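Local coordinates for protein glutathione synthetase-like effector 30 (Gpa-GSS30-apo) (Globodera pallida, PDB 5OET) that is a glutathione synthetase-like effector of a plant-parasitic nematode, related to the ATP-dependent ligases that join gamma-glutamylcysteine to glycine and probably neofunctionalised from one of them, at residues Gln178-Val186 and Ile377-Trp385. Residues are numbered along the deposited sequence; the frame is centred on the assembly and turned at random.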
# COMPACT_ATOMS: atom_id res chain seq x y z
N GLN A 178 -22.31 33.86 1.14
CA GLN A 178 -20.87 33.61 0.95
C GLN A 178 -20.34 32.78 2.14
O GLN A 178 -20.82 32.93 3.28
CB GLN A 178 -20.11 34.95 0.81
CG GLN A 178 -19.18 35.05 -0.41
CD GLN A 178 -17.74 34.62 -0.15
OE1 GLN A 178 -16.85 35.47 0.04
NE2 GLN A 178 -17.49 33.30 -0.17
N TYR A 179 -19.38 31.89 1.87
CA TYR A 179 -18.86 30.97 2.90
C TYR A 179 -17.74 31.59 3.74
O TYR A 179 -16.88 32.26 3.19
CB TYR A 179 -18.39 29.66 2.26
CG TYR A 179 -19.52 28.95 1.55
CD1 TYR A 179 -20.55 28.36 2.28
CD2 TYR A 179 -19.57 28.87 0.15
CE1 TYR A 179 -21.60 27.72 1.64
CE2 TYR A 179 -20.62 28.22 -0.50
CZ TYR A 179 -21.63 27.65 0.26
OH TYR A 179 -22.69 27.00 -0.33
N VAL A 180 -17.77 31.37 5.06
CA VAL A 180 -16.66 31.74 5.96
C VAL A 180 -16.11 30.54 6.75
O VAL A 180 -16.84 29.60 7.08
CB VAL A 180 -17.02 32.85 6.97
CG1 VAL A 180 -17.33 34.14 6.23
CG2 VAL A 180 -18.15 32.42 7.90
N LEU A 181 -14.82 30.59 7.05
CA LEU A 181 -14.13 29.52 7.75
C LEU A 181 -14.52 29.58 9.22
O LEU A 181 -14.42 30.64 9.86
CB LEU A 181 -12.61 29.69 7.60
CG LEU A 181 -11.73 28.52 8.09
CD1 LEU A 181 -11.91 27.28 7.24
CD2 LEU A 181 -10.26 28.93 8.13
N LYS A 182 -14.97 28.44 9.76
CA LYS A 182 -15.27 28.31 11.20
C LYS A 182 -14.78 26.99 11.79
O LYS A 182 -15.02 25.92 11.26
CB LYS A 182 -16.77 28.53 11.45
CG LYS A 182 -17.17 30.01 11.33
CD LYS A 182 -18.07 30.51 12.46
CE LYS A 182 -18.10 32.03 12.55
NZ LYS A 182 -16.74 32.63 12.75
N GLN A 183 -14.09 27.08 12.92
CA GLN A 183 -13.41 25.93 13.52
C GLN A 183 -14.37 25.01 14.29
O GLN A 183 -15.09 25.44 15.17
CB GLN A 183 -12.30 26.42 14.44
CG GLN A 183 -11.34 25.34 14.88
CD GLN A 183 -10.30 25.90 15.80
OE1 GLN A 183 -10.58 26.16 16.97
NE2 GLN A 183 -9.10 26.12 15.28
N VAL A 184 -14.38 23.74 13.96
CA VAL A 184 -15.31 22.79 14.56
C VAL A 184 -14.73 22.22 15.86
O VAL A 184 -15.46 22.02 16.81
CB VAL A 184 -15.63 21.65 13.57
CG1 VAL A 184 -16.60 20.64 14.17
CG2 VAL A 184 -16.18 22.22 12.27
N GLU A 185 -13.42 21.96 15.89
CA GLU A 185 -12.78 21.18 16.96
C GLU A 185 -11.25 21.31 16.87
O GLU A 185 -10.70 21.65 15.82
CB GLU A 185 -13.22 19.70 16.81
CG GLU A 185 -12.55 18.63 17.68
CD GLU A 185 -12.83 18.77 19.18
OE1 GLU A 185 -13.22 17.76 19.84
OE2 GLU A 185 -12.64 19.86 19.76
N VAL A 186 -10.57 21.08 17.99
CA VAL A 186 -9.13 20.81 18.02
C VAL A 186 -8.87 19.47 18.72
O VAL A 186 -9.54 19.12 19.68
CB VAL A 186 -8.29 21.92 18.69
CG1 VAL A 186 -8.17 23.10 17.76
CG2 VAL A 186 -8.89 22.38 20.02
N ILE A 377 -7.12 34.07 14.92
CA ILE A 377 -7.85 33.09 15.73
C ILE A 377 -9.30 33.52 16.00
O ILE A 377 -10.19 32.69 15.91
CB ILE A 377 -7.15 32.80 17.07
CG1 ILE A 377 -5.85 32.04 16.82
CG2 ILE A 377 -8.03 31.96 18.00
CD1 ILE A 377 -5.00 31.83 18.05
N ARG A 378 -9.54 34.79 16.34
CA ARG A 378 -10.90 35.25 16.60
C ARG A 378 -11.79 35.08 15.39
O ARG A 378 -12.95 34.72 15.56
CB ARG A 378 -10.94 36.69 17.10
CG ARG A 378 -10.33 36.92 18.47
CD ARG A 378 -11.08 36.20 19.57
NE ARG A 378 -10.69 36.58 20.92
CZ ARG A 378 -11.17 36.03 22.03
NH1 ARG A 378 -12.08 35.06 21.97
NH2 ARG A 378 -10.76 36.45 23.23
N LYS A 379 -11.27 35.33 14.18
CA LYS A 379 -12.05 35.17 12.92
C LYS A 379 -12.71 33.78 12.74
O LYS A 379 -13.83 33.70 12.23
CB LYS A 379 -11.17 35.45 11.69
CG LYS A 379 -11.32 36.81 11.04
CD LYS A 379 -10.10 37.13 10.17
CE LYS A 379 -10.39 38.03 8.96
NZ LYS A 379 -10.78 39.44 9.32
N VAL A 380 -12.02 32.72 13.16
CA VAL A 380 -12.52 31.33 12.99
C VAL A 380 -13.32 30.76 14.19
O VAL A 380 -13.87 29.66 14.07
CB VAL A 380 -11.38 30.33 12.63
CG1 VAL A 380 -10.51 30.89 11.50
CG2 VAL A 380 -10.51 30.01 13.84
N GLN A 381 -13.37 31.47 15.31
CA GLN A 381 -14.09 31.01 16.51
C GLN A 381 -15.59 31.10 16.32
O GLN A 381 -16.07 31.83 15.47
CB GLN A 381 -13.71 31.84 17.74
CG GLN A 381 -12.39 31.42 18.39
CD GLN A 381 -12.11 32.18 19.67
OE1 GLN A 381 -12.50 33.33 19.82
NE2 GLN A 381 -11.44 31.54 20.62
N THR A 382 -16.34 30.34 17.12
CA THR A 382 -17.80 30.43 17.14
C THR A 382 -18.21 30.70 18.57
O THR A 382 -18.02 29.84 19.43
CB THR A 382 -18.48 29.12 16.67
OG1 THR A 382 -17.84 28.65 15.47
CG2 THR A 382 -19.96 29.36 16.39
N LYS A 383 -18.76 31.88 18.82
CA LYS A 383 -19.11 32.28 20.19
C LYS A 383 -19.91 31.14 20.83
O LYS A 383 -20.87 30.67 20.24
CB LYS A 383 -19.92 33.60 20.25
CG LYS A 383 -19.31 34.85 19.60
CD LYS A 383 -17.96 35.26 20.21
CE LYS A 383 -16.93 35.68 19.16
NZ LYS A 383 -15.55 35.69 19.74
N GLY A 384 -19.46 30.69 22.00
CA GLY A 384 -20.13 29.66 22.78
C GLY A 384 -20.33 30.11 24.23
O GLY A 384 -19.36 30.41 24.91
N TRP A 385 -21.58 30.15 24.69
CA TRP A 385 -21.94 30.71 26.01
C TRP A 385 -22.24 29.63 27.03
O TRP A 385 -23.00 28.70 26.76
CB TRP A 385 -23.16 31.62 25.91
CG TRP A 385 -22.99 32.71 24.93
CD1 TRP A 385 -22.45 33.94 25.15
CD2 TRP A 385 -23.37 32.68 23.56
NE1 TRP A 385 -22.48 34.68 23.99
CE2 TRP A 385 -23.04 33.93 23.00
CE3 TRP A 385 -23.96 31.71 22.74
CZ2 TRP A 385 -23.27 34.24 21.66
CZ3 TRP A 385 -24.20 32.01 21.41
CH2 TRP A 385 -23.86 33.27 20.88
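Q183 and K182, neighbours on strand 179-188, each give a hydrogen bond to a carbonyl of 377-385. The backbone bond is nearly straight: Q183 N reaches V380 O at 2.8 Å, with 174° at the hydrogen, and lies in the carbonyl plane. The same oxygen also receives a CA-H...O contact from K182 CA, at 3.5 Å, so two successive residues of the strand converge on one carbonyl.

The K182 side chain makes the second bond. Bent at chi2 and again at chi4 (-58°), it brings its ammonium back to the other segment, where NZ meets Q381 O at 2.9 Å, tilted 24° from that carbonyl plane. K379 O stands 3.1 Å from the same K182 NZ. On the way, K182 CD passes T382 OG1 at 3.5 Å, the two side chains crossing at a slant.

V380 makes the apolar contact with L181: its CG1 lies beside L181 CD2 at 3.9 Å, both side chains pointing the same way, while its other branch, CG2, approaches Q183 CB at 4.1 Å. The Q183 amide goes elsewhere, its NE2 bonding Y169 OH.

The contact thus ties strand 179-188 of the large mixed sheet, paired antiparallel with 160-173 and bulged where V184 and E185 both face D168, to the C-terminal part of helix 373-380 and the residues after it. Helix 98-119 packs against L181 and Q183, and beyond T382, which touches strand 443-447, the chain runs on into the weakly bonded strand 384-386, outermost within this chain in the four-stranded antiparallel sheet.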